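PDB 1M55: Rep protein from Adeno-associated virus - 5, which probably nicks DNA at the viral replication origin through this metal-binding endonuclease domain, as in rolling-circle replication. Local coordinates for residues V7-V15 against Q52-R60; I59-F70 against Q110-F120. All coordinates share one frame; numbering follows the deposited sequence.

Both contacts use helix 50-71, the first through its N-terminal half and the second through its C-terminal half, and Ile59 takes part in each. Contact 1 is the buried one: it seats the helix on the last residues of strand 3-10, inside the antiparallel sheet, and on the loop that follows, with branched aliphatic side chains meeting and a glutamine chain laid over a phenylalanine face at the outer end. Contact 2 pairs the helix with helix 101-118, which packs beside it, and it is only partly buried, running from an apolar seam to charged and amide groups that share a water. The two join where Pro12 CD and Phe120 CZ pack 3.5 Å apart.

Contact 1. Residues V7-V15 against Q52-R60; sequences VIVRVPFDV and QLTVADRIR
In the Rep catalytic domain a central antiparallel sheet has helix 50-71 packed on it, and here strand 3-10 and the loop after it meet that helix through Val9, Val11, Pro12 and Phe13. Val9 and Ile59 reach toward each other tip to tip, CG1 of the valine 3.9 Å from CG2 of the isoleucine. Val11 splits its two methyls: CG1, set trans to the backbone nitrogen (chi1 179°), slides past Val55 with CG1 to CG1 at 3.7 Å, while CG2 touches both Ala56 CB and the CD1 end of Ile59. Ile59 CD1 also packs against Pro12 CD, at 4.1 Å. At the outer end, Gln52 bends at chi2 (83°) and lays its chain over one face of the Phe13 ring. Its CG sits 4.0 Å from the ring centroid, a CH-pi contact, and NE2 also stands over that face, offset toward the rim, 3.2 Å from Phe13 CE1. The amide plane is turned 71° from the ring, not stacked flat. Phe81 of strand 77-83 touches Val11, Gln52 and Ala56. Pro12 O, 3.6 Å from Val55 CG1, is buried without a polar partner; with no hydrogen bond between the segments, apolar and CH-pi contacts hold them together.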
loop_
_atom_site.group_PDB
_atom_site.type_symbol
_atom_site.label_atom_id
_atom_site.label_comp_id
_atom_site.label_asym_id
_atom_site.label_seq_id
_atom_site.Cartn_x
_atom_site.Cartn_y
_atom_site.Cartn_z
ATOM N N VAL A 7 3.428 6.622 2.197
ATOM C CA VAL A 7 4.541 6.144 1.402
ATOM C C VAL A 7 3.915 5.386 0.242
ATOM O O VAL A 7 3.065 4.512 0.448
ATOM C CB VAL A 7 5.464 5.199 2.204
ATOM C CG1 VAL A 7 6.612 4.725 1.325
ATOM C CG2 VAL A 7 5.998 5.910 3.445
ATOM N N ILE A 8 4.250 5.784 -0.979
ATOM C CA ILE A 8 3.714 5.094 -2.139
ATOM C C ILE A 8 4.780 4.136 -2.650
ATOM O O ILE A 8 5.935 4.527 -2.857
ATOM C CB ILE A 8 3.270 6.071 -3.252
ATOM C CG1 ILE A 8 2.070 6.894 -2.766
ATOM C CG2 ILE A 8 2.885 5.295 -4.518
ATOM C CD1 ILE A 8 1.590 7.940 -3.758
ATOM N N VAL A 9 4.410 2.864 -2.745
ATOM C CA VAL A 9 5.324 1.843 -3.223
ATOM C C VAL A 9 4.861 1.303 -4.572
ATOM O O VAL A 9 3.751 0.780 -4.695
ATOM C CB VAL A 9 5.437 0.660 -2.225
ATOM C CG1 VAL A 9 6.428 -0.380 -2.749
ATOM C CG2 VAL A 9 5.875 1.156 -0.856
ATOM N N ARG A 10 5.687 1.488 -5.595
ATOM C CA ARG A 10 5.382 0.975 -6.924
ATOM C C ARG A 10 5.764 -0.499 -6.881
ATOM O O ARG A 10 6.865 -0.850 -6.457
ATOM C CB ARG A 10 6.166 1.746 -7.981
ATOM C CG ARG A 10 5.630 3.156 -8.164
ATOM C CD ARG A 10 6.512 3.992 -9.057
ATOM N NE ARG A 10 5.858 5.248 -9.404
ATOM C CZ ARG A 10 6.463 6.264 -10.008
ATOM N NH1 ARG A 10 7.746 6.179 -10.335
ATOM N NH2 ARG A 10 5.779 7.362 -10.302
ATOM N N VAL A 11 4.828 -1.352 -7.271
ATOM C CA VAL A 11 5.012 -2.803 -7.223
ATOM C C VAL A 11 5.713 -3.426 -8.434
ATOM O O VAL A 11 5.163 -3.452 -9.537
ATOM C CB VAL A 11 3.641 -3.504 -6.986
ATOM C CG1 VAL A 11 3.800 -5.014 -6.944
ATOM C CG2 VAL A 11 3.026 -3.008 -5.688
ATOM N N PRO A 12 6.935 -3.955 -8.231
ATOM C CA PRO A 12 7.710 -4.585 -9.305
ATOM C C PRO A 12 7.193 -6.009 -9.541
ATOM O O PRO A 12 6.901 -6.724 -8.584
ATOM C CB PRO A 12 9.133 -4.621 -8.727
ATOM C CG PRO A 12 9.097 -3.678 -7.529
ATOM C CD PRO A 12 7.725 -3.906 -6.992
ATOM N N PHE A 13 7.102 -6.424 -10.801
ATOM C CA PHE A 13 6.623 -7.771 -11.119
ATOM C C PHE A 13 7.137 -8.317 -12.456
ATOM O O PHE A 13 7.135 -9.525 -12.681
ATOM C CB PHE A 13 5.085 -7.801 -11.120
ATOM C CG PHE A 13 4.460 -7.019 -12.246
ATOM C CD1 PHE A 13 4.241 -7.610 -13.489
ATOM C CD2 PHE A 13 4.108 -5.688 -12.070
ATOM C CE1 PHE A 13 3.687 -6.885 -14.540
ATOM C CE2 PHE A 13 3.552 -4.955 -13.113
ATOM C CZ PHE A 13 3.342 -5.555 -14.350
ATOM N N ASP A 14 7.537 -7.420 -13.350
ATOM C CA ASP A 14 8.019 -7.794 -14.681
ATOM C C ASP A 14 9.500 -8.150 -14.609
ATOM O O ASP A 14 10.328 -7.280 -14.326
ATOM C CB ASP A 14 7.801 -6.607 -15.625
ATOM C CG ASP A 14 7.887 -6.986 -17.086
ATOM O OD1 ASP A 14 6.890 -6.772 -17.801
ATOM O OD2 ASP A 14 8.946 -7.460 -17.534
ATOM N N VAL A 15 9.843 -9.403 -14.904
ATOM C CA VAL A 15 11.238 -9.841 -14.836
ATOM C C VAL A 15 12.179 -9.147 -15.816
ATOM O O VAL A 15 13.392 -9.141 -15.615
ATOM C CB VAL A 15 11.391 -11.383 -14.973
ATOM C CG1 VAL A 15 10.596 -12.087 -13.885
ATOM C CG2 VAL A 15 10.962 -11.851 -16.355
ATOM N N GLN A 52 0.175 -9.570 -9.317
ATOM C CA GLN A 52 0.610 -8.295 -8.758
ATOM C C GLN A 52 0.146 -8.157 -7.307
ATOM O O GLN A 52 0.882 -7.650 -6.459
ATOM C CB GLN A 52 0.091 -7.130 -9.603
ATOM C CG GLN A 52 0.803 -6.960 -10.947
ATOM C CD GLN A 52 0.276 -7.871 -12.049
ATOM O OE1 GLN A 52 -0.647 -8.660 -11.847
ATOM N NE2 GLN A 52 0.865 -7.753 -13.230
ATOM N N LEU A 53 -1.070 -8.614 -7.021
ATOM C CA LEU A 53 -1.607 -8.557 -5.663
ATOM C C LEU A 53 -0.752 -9.408 -4.719
ATOM O O LEU A 53 -0.522 -9.037 -3.566
ATOM C CB LEU A 53 -3.059 -9.039 -5.642
ATOM C CG LEU A 53 -3.746 -9.154 -4.278
ATOM C CD1 LEU A 53 -3.693 -7.831 -3.516
ATOM C CD2 LEU A 53 -5.182 -9.611 -4.487
ATOM N N THR A 54 -0.273 -10.541 -5.219
ATOM C CA THR A 54 0.565 -11.431 -4.426
ATOM C C THR A 54 1.838 -10.705 -3.986
ATOM O O THR A 54 2.227 -10.772 -2.813
ATOM C CB THR A 54 0.892 -12.720 -5.220
ATOM O OG1 THR A 54 -0.329 -13.437 -5.465
ATOM C CG2 THR A 54 1.859 -13.611 -4.451
ATOM N N VAL A 55 2.468 -9.986 -4.909
ATOM C CA VAL A 55 3.675 -9.230 -4.576
ATOM C C VAL A 55 3.309 -8.096 -3.618
ATOM O O VAL A 55 3.993 -7.868 -2.617
ATOM C CB VAL A 55 4.328 -8.596 -5.832
ATOM C CG1 VAL A 55 5.595 -7.844 -5.441
ATOM C CG2 VAL A 55 4.658 -9.656 -6.849
ATOM N N ALA A 56 2.209 -7.411 -3.922
ATOM C CA ALA A 56 1.739 -6.286 -3.119
ATOM C C ALA A 56 1.495 -6.641 -1.655
ATOM O O ALA A 56 1.924 -5.908 -0.757
ATOM C CB ALA A 56 0.480 -5.697 -3.731
ATOM N N ASP A 57 0.824 -7.761 -1.403
ATOM C CA ASP A 57 0.551 -8.152 -0.022
ATOM C C ASP A 57 1.832 -8.449 0.741
ATOM O O ASP A 57 1.943 -8.110 1.923
ATOM C CB ASP A 57 -0.383 -9.361 0.057
ATOM C CG ASP A 57 -0.832 -9.654 1.486
ATOM O OD1 ASP A 57 -1.442 -8.765 2.121
ATOM O OD2 ASP A 57 -0.555 -10.764 1.982
ATOM N N ARG A 58 2.794 -9.090 0.080
ATOM C CA ARG A 58 4.050 -9.404 0.744
ATOM C C ARG A 58 4.785 -8.107 1.067
ATOM O O ARG A 58 5.334 -7.954 2.163
ATOM C CB ARG A 58 4.919 -10.324 -0.113
ATOM C CG ARG A 58 6.175 -10.840 0.597
ATOM C CD ARG A 58 5.846 -11.566 1.908
ATOM N NE ARG A 58 4.866 -12.634 1.724
ATOM C CZ ARG A 58 5.149 -13.849 1.265
ATOM N NH1 ARG A 58 6.398 -14.176 0.947
ATOM N NH2 ARG A 58 4.170 -14.725 1.074
ATOM N N ILE A 59 4.776 -7.163 0.129
ATOM C CA ILE A 59 5.422 -5.872 0.348
ATOM C C ILE A 59 4.759 -5.188 1.545
ATOM O O ILE A 59 5.442 -4.698 2.448
ATOM C CB ILE A 59 5.290 -4.951 -0.893
ATOM C CG1 ILE A 59 6.175 -5.462 -2.029
ATOM C CG2 ILE A 59 5.665 -3.505 -0.541
ATOM C CD1 ILE A 59 6.027 -4.658 -3.315
ATOM N N ARG A 60 3.429 -5.167 1.547
ATOM C CA ARG A 60 2.673 -4.544 2.626
ATOM C C ARG A 60 3.050 -5.107 3.994
ATOM O O ARG A 60 3.360 -4.348 4.919
ATOM C CB ARG A 60 1.171 -4.725 2.402
ATOM C CG ARG A 60 0.341 -4.207 3.552
ATOM C CD ARG A 60 -1.086 -4.666 3.455
ATOM N NE ARG A 60 -1.256 -6.108 3.643
ATOM C CZ ARG A 60 -1.573 -6.679 4.803
ATOM N NH1 ARG A 60 -1.733 -5.939 5.897
ATOM N NH2 ARG A 60 -1.834 -7.977 4.848
#

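Contact 2. Residues I59-F70 against Q110-F120; sequences IRRVFLYEWNKF and QIRAQLVKVVF
Ile111 is the knob of a knobs-into-holes contact between helix 50-71 and helix 101-118, entering the hole formed by Phe63, Glu66, Trp67 and Phe70. Helix 50-71 lies on the central sheet of the Rep domain and helix 101-118 packs beside it; the axes of 59-70 and 110-118 approach to 9.5 Å, their directions 137° apart, well short of antiparallel. This is the tight part. Ile111 CD1 stands above the centre of the Phe63 ring, 4.2 Å from its centroid and 10° off the normal, while CG2, trans to the backbone nitrogen, presses on the ring's rim at CD1, 3.5 Å away. The CD1 methyl also approaches Trp67 CE3, and CG1 lies alongside Glu66 CG and at the edge of the Phe70 ring. Strand 88-95 backs this cluster, with Val94 touching both Phe63 and Trp67.

Farther along, Leu115 CD2 nestles against Val62 CG1 at 3.6 Å, the two side chains sliding past each other, and it also meets Ile59 CG2, whose side chain it crosses at about a right angle. Ile59 CD1 ends at the edge of the Phe120 ring, near CZ. Val62 CG2 meets the exposed Val118 at the apolar rim.

Toward solvent the packing gives way to polar groups. Gln114 CG lies 3.6 Å from Val62 CG1 and also close to Glu66 OE1. The carboxylate of Glu66 is held from its own helix: Lys69 NZ forms a salt bridge to OE2 at 2.8 Å, approaching from above the carboxylate plane. Lys69 reaches Gln110 on the other helix through a water, which accepts from Lys69 NZ and donates to Gln110 OE1. That oxygen also lies in the plane of the Phe70 ring, at its edge, 3.3 Å from CZ.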
loop_
_atom_site.group_PDB
_atom_site.type_symbol
_atom_site.label_atom_id
_atom_site.label_comp_id
_atom_site.label_asym_id
_atom_site.label_seq_id
_atom_site.Cartn_x
_atom_site.Cartn_y
_atom_site.Cartn_z
ATOM N N ILE A 59 4.776 -7.163 0.129
ATOM C CA ILE A 59 5.422 -5.872 0.348
ATOM C C ILE A 59 4.759 -5.188 1.545
ATOM O O ILE A 59 5.442 -4.698 2.448
ATOM C CB ILE A 59 5.290 -4.951 -0.893
ATOM C CG1 ILE A 59 6.175 -5.462 -2.029
ATOM C CG2 ILE A 59 5.665 -3.505 -0.541
ATOM C CD1 ILE A 59 6.027 -4.658 -3.315
ATOM N N ARG A 60 3.429 -5.167 1.547
ATOM C CA ARG A 60 2.673 -4.544 2.626
ATOM C C ARG A 60 3.050 -5.107 3.994
ATOM O O ARG A 60 3.360 -4.348 4.919
ATOM C CB ARG A 60 1.171 -4.725 2.402
ATOM C CG ARG A 60 0.341 -4.207 3.552
ATOM C CD ARG A 60 -1.086 -4.666 3.455
ATOM N NE ARG A 60 -1.256 -6.108 3.643
ATOM C CZ ARG A 60 -1.573 -6.679 4.803
ATOM N NH1 ARG A 60 -1.733 -5.939 5.897
ATOM N NH2 ARG A 60 -1.834 -7.977 4.848
ATOM N N ARG A 61 3.025 -6.431 4.127
ATOM C CA ARG A 61 3.360 -7.051 5.406
ATOM C C ARG A 61 4.804 -6.784 5.825
ATOM O O ARG A 61 5.061 -6.399 6.965
ATOM C CB ARG A 61 3.071 -8.550 5.372
ATOM C CG ARG A 61 1.591 -8.880 5.223
ATOM C CD ARG A 61 1.385 -10.385 5.134
ATOM N NE ARG A 61 -0.003 -10.750 4.860
ATOM C CZ ARG A 61 -0.932 -10.934 5.794
ATOM N NH1 ARG A 61 -0.634 -10.784 7.076
ATOM N NH2 ARG A 61 -2.156 -11.302 5.443
ATOM N N VAL A 62 5.751 -6.967 4.910
ATOM C CA VAL A 62 7.154 -6.727 5.238
ATOM C C VAL A 62 7.365 -5.264 5.653
ATOM O O VAL A 62 8.071 -4.977 6.630
ATOM C CB VAL A 62 8.088 -7.103 4.063
ATOM C CG1 VAL A 62 9.514 -6.638 4.346
ATOM C CG2 VAL A 62 8.061 -8.620 3.850
ATOM N N PHE A 63 6.705 -4.355 4.942
ATOM C CA PHE A 63 6.796 -2.927 5.225
ATOM C C PHE A 63 6.282 -2.651 6.635
ATOM O O PHE A 63 6.969 -2.022 7.441
ATOM C CB PHE A 63 5.959 -2.141 4.201
ATOM C CG PHE A 63 6.058 -0.641 4.343
ATOM C CD1 PHE A 63 6.800 0.104 3.432
ATOM C CD2 PHE A 63 5.403 0.027 5.375
ATOM C CE1 PHE A 63 6.892 1.493 3.551
ATOM C CE2 PHE A 63 5.489 1.413 5.502
ATOM C CZ PHE A 63 6.234 2.146 4.587
ATOM N N LEU A 64 5.077 -3.127 6.931
ATOM C CA LEU A 64 4.467 -2.900 8.238
ATOM C C LEU A 64 5.244 -3.492 9.402
ATOM O O LEU A 64 5.378 -2.853 10.442
ATOM C CB LEU A 64 3.020 -3.402 8.255
ATOM C CG LEU A 64 2.071 -2.618 7.337
ATOM C CD1 LEU A 64 0.724 -3.316 7.246
ATOM C CD2 LEU A 64 1.920 -1.186 7.830
ATOM N N TYR A 65 5.764 -4.703 9.229
ATOM C CA TYR A 65 6.521 -5.353 10.295
ATOM C C TYR A 65 7.796 -4.569 10.586
ATOM O O TYR A 65 8.160 -4.367 11.748
ATOM C CB TYR A 65 6.827 -6.814 9.932
ATOM C CG TYR A 65 5.582 -7.666 9.727
ATOM C CD1 TYR A 65 5.664 -8.934 9.142
ATOM C CD2 TYR A 65 4.314 -7.180 10.064
ATOM C CE1 TYR A 65 4.514 -9.687 8.895
ATOM C CE2 TYR A 65 3.160 -7.925 9.815
ATOM C CZ TYR A 65 3.269 -9.173 9.230
ATOM O OH TYR A 65 2.124 -9.891 8.962
ATOM N N GLU A 66 8.441 -4.075 9.534
ATOM C CA GLU A 66 9.662 -3.295 9.689
ATOM C C GLU A 66 9.309 -1.955 10.345
ATOM O O GLU A 66 10.035 -1.465 11.212
ATOM C CB GLU A 66 10.327 -3.085 8.327
ATOM C CG GLU A 66 11.833 -2.838 8.377
ATOM C CD GLU A 66 12.640 -4.035 8.880
ATOM O OE1 GLU A 66 12.115 -5.175 8.932
ATOM O OE2 GLU A 66 13.823 -3.828 9.212
ATOM N N TRP A 67 8.169 -1.389 9.964
ATOM C CA TRP A 67 7.712 -0.125 10.544
ATOM C C TRP A 67 7.469 -0.320 12.042
ATOM O O TRP A 67 7.876 0.513 12.856
ATOM C CB TRP A 67 6.422 0.344 9.869
ATOM C CG TRP A 67 5.954 1.692 10.334
ATOM C CD1 TRP A 67 5.293 1.971 11.493
ATOM C CD2 TRP A 67 6.097 2.941 9.642
ATOM N NE1 TRP A 67 5.013 3.312 11.566
ATOM C CE2 TRP A 67 5.494 3.934 10.445
ATOM C CE3 TRP A 67 6.674 3.319 8.419
ATOM C CZ2 TRP A 67 5.449 5.284 10.068
ATOM C CZ3 TRP A 67 6.628 4.665 8.043
ATOM C CH2 TRP A 67 6.017 5.628 8.868
ATOM N N ASN A 68 6.834 -1.438 12.400
ATOM C CA ASN A 68 6.543 -1.748 13.801
ATOM C C ASN A 68 7.832 -1.824 14.614
ATOM O O ASN A 68 7.840 -1.511 15.803
ATOM C CB ASN A 68 5.784 -3.080 13.931
ATOM C CG ASN A 68 4.365 -3.033 13.355
ATOM O OD1 ASN A 68 3.739 -4.078 13.174
ATOM N ND2 ASN A 68 3.854 -1.841 13.077
ATOM N N LYS A 69 8.917 -2.266 13.985
ATOM C CA LYS A 69 10.204 -2.350 14.671
ATOM C C LYS A 69 10.618 -0.952 15.136
ATOM O O LYS A 69 11.080 -0.773 16.266
ATOM C CB LYS A 69 11.275 -2.921 13.739
ATOM C CG LYS A 69 12.655 -3.017 14.374
ATOM C CD LYS A 69 13.711 -3.401 13.361
ATOM C CE LYS A 69 13.844 -2.338 12.299
ATOM N NZ LYS A 69 15.038 -2.561 11.449
ATOM N N PHE A 70 10.416 0.035 14.265
ATOM C CA PHE A 70 10.765 1.424 14.558
ATOM C C PHE A 70 9.774 2.133 15.486
ATOM O O PHE A 70 10.180 2.904 16.355
ATOM C CB PHE A 70 10.899 2.226 13.260
ATOM C CG PHE A 70 11.973 1.724 12.337
ATOM C CD1 PHE A 70 11.667 1.357 11.030
ATOM C CD2 PHE A 70 13.295 1.630 12.766
ATOM C CE1 PHE A 70 12.658 0.903 10.165
ATOM C CE2 PHE A 70 14.294 1.176 11.903
ATOM C CZ PHE A 70 13.972 0.814 10.601
ATOM N N GLN A 110 15.631 2.029 5.079
ATOM C CA GLN A 110 15.905 0.717 5.661
ATOM C C GLN A 110 14.803 -0.272 5.279
ATOM O O GLN A 110 15.077 -1.445 5.014
ATOM C CB GLN A 110 16.030 0.813 7.182
ATOM C CG GLN A 110 17.314 1.483 7.649
ATOM C CD GLN A 110 17.410 1.581 9.162
ATOM O OE1 GLN A 110 17.205 0.597 9.879
ATOM N NE2 GLN A 110 17.727 2.772 9.658
ATOM N N ILE A 111 13.558 0.198 5.260
ATOM C CA ILE A 111 12.440 -0.657 4.885
ATOM C C ILE A 111 12.609 -1.088 3.429
ATOM O O ILE A 111 12.418 -2.257 3.099
ATOM C CB ILE A 111 11.080 0.045 5.081
ATOM C CG1 ILE A 111 10.872 0.366 6.566
ATOM C CG2 ILE A 111 9.957 -0.851 4.572
ATOM C CD1 ILE A 111 9.584 1.097 6.880
ATOM N N ARG A 112 13.000 -0.153 2.564
ATOM C CA ARG A 112 13.218 -0.468 1.155
ATOM C C ARG A 112 14.275 -1.566 1.018
ATOM O O ARG A 112 14.094 -2.521 0.258
ATOM C CB ARG A 112 13.651 0.780 0.380
ATOM C CG ARG A 112 13.955 0.514 -1.091
ATOM C CD ARG A 112 14.175 1.798 -1.870
ATOM N NE ARG A 112 15.282 2.584 -1.338
ATOM C CZ ARG A 112 15.178 3.852 -0.947
ATOM N NH1 ARG A 112 14.013 4.489 -1.029
ATOM N NH2 ARG A 112 16.237 4.482 -0.458
ATOM N N ALA A 113 15.368 -1.435 1.768
ATOM C CA ALA A 113 16.438 -2.429 1.737
ATOM C C ALA A 113 15.910 -3.803 2.172
ATOM O O ALA A 113 16.272 -4.833 1.594
ATOM C CB ALA A 113 17.588 -1.989 2.632
ATOM N N GLN A 114 15.047 -3.814 3.186
ATOM C CA GLN A 114 14.460 -5.060 3.676
ATOM C C GLN A 114 13.561 -5.679 2.601
ATOM O O GLN A 114 13.558 -6.899 2.408
ATOM C CB GLN A 114 13.674 -4.806 4.965
ATOM C CG GLN A 114 12.890 -6.005 5.491
ATOM C CD GLN A 114 13.767 -7.112 6.069
ATOM O OE1 GLN A 114 14.986 -7.128 5.891
ATOM N NE2 GLN A 114 13.140 -8.048 6.762
ATOM N N LEU A 115 12.804 -4.844 1.893
ATOM C CA LEU A 115 11.933 -5.333 0.827
ATOM C C LEU A 115 12.766 -5.998 -0.270
ATOM O O LEU A 115 12.411 -7.063 -0.778
ATOM C CB LEU A 115 11.118 -4.185 0.223
ATOM C CG LEU A 115 10.021 -3.592 1.109
ATOM C CD1 LEU A 115 9.417 -2.361 0.455
ATOM C CD2 LEU A 115 8.955 -4.638 1.364
ATOM N N VAL A 116 13.879 -5.367 -0.628
ATOM C CA VAL A 116 14.759 -5.897 -1.667
ATOM C C VAL A 116 15.258 -7.298 -1.294
ATOM O O VAL A 116 15.242 -8.214 -2.120
ATOM C CB VAL A 116 15.949 -4.937 -1.925
ATOM C CG1 VAL A 116 16.984 -5.577 -2.854
ATOM C CG2 VAL A 116 15.436 -3.637 -2.537
ATOM N N LYS A 117 15.651 -7.475 -0.040
ATOM C CA LYS A 117 16.144 -8.770 0.418
ATOM C C LYS A 117 15.076 -9.854 0.547
ATOM O O LYS A 117 15.239 -10.965 0.038
ATOM C CB LYS A 117 16.875 -8.611 1.754
ATOM C CG LYS A 117 18.191 -7.864 1.633
ATOM C CD LYS A 117 18.990 -7.872 2.921
ATOM C CE LYS A 117 18.333 -7.041 4.000
ATOM N NZ LYS A 117 19.221 -6.935 5.192
ATOM N N VAL A 118 13.980 -9.529 1.223
ATOM C CA VAL A 118 12.904 -10.485 1.464
ATOM C C VAL A 118 11.989 -10.805 0.289
ATOM O O VAL A 118 11.706 -11.975 0.010
ATOM C CB VAL A 118 12.026 -10.026 2.659
ATOM C CG1 VAL A 118 10.852 -10.970 2.866
ATOM C CG2 VAL A 118 12.867 -9.940 3.914
ATOM N N VAL A 119 11.515 -9.774 -0.395
ATOM C CA VAL A 119 10.588 -9.984 -1.494
ATOM C C VAL A 119 11.256 -10.183 -2.849
ATOM O O VAL A 119 10.799 -10.994 -3.659
ATOM C CB VAL A 119 9.573 -8.802 -1.599
ATOM C CG1 VAL A 119 8.422 -9.165 -2.523
ATOM C CG2 VAL A 119 9.048 -8.416 -0.222
ATOM N N PHE A 120 12.374 -9.499 -3.067
ATOM C CA PHE A 120 13.036 -9.556 -4.362
ATOM C C PHE A 120 14.370 -10.271 -4.496
ATOM O O PHE A 120 15.116 -10.024 -5.442
ATOM C CB PHE A 120 13.077 -8.144 -4.950
ATOM C CG PHE A 120 11.725 -7.493 -4.992
ATOM C CD1 PHE A 120 11.431 -6.408 -4.173
ATOM C CD2 PHE A 120 10.716 -8.028 -5.789
ATOM C CE1 PHE A 120 10.142 -5.871 -4.144
ATOM C CE2 PHE A 120 9.432 -7.502 -5.767
ATOM C CZ PHE A 120 9.142 -6.423 -4.942
HETATM O O HOH W 1 15.895 -1.779 8.956
#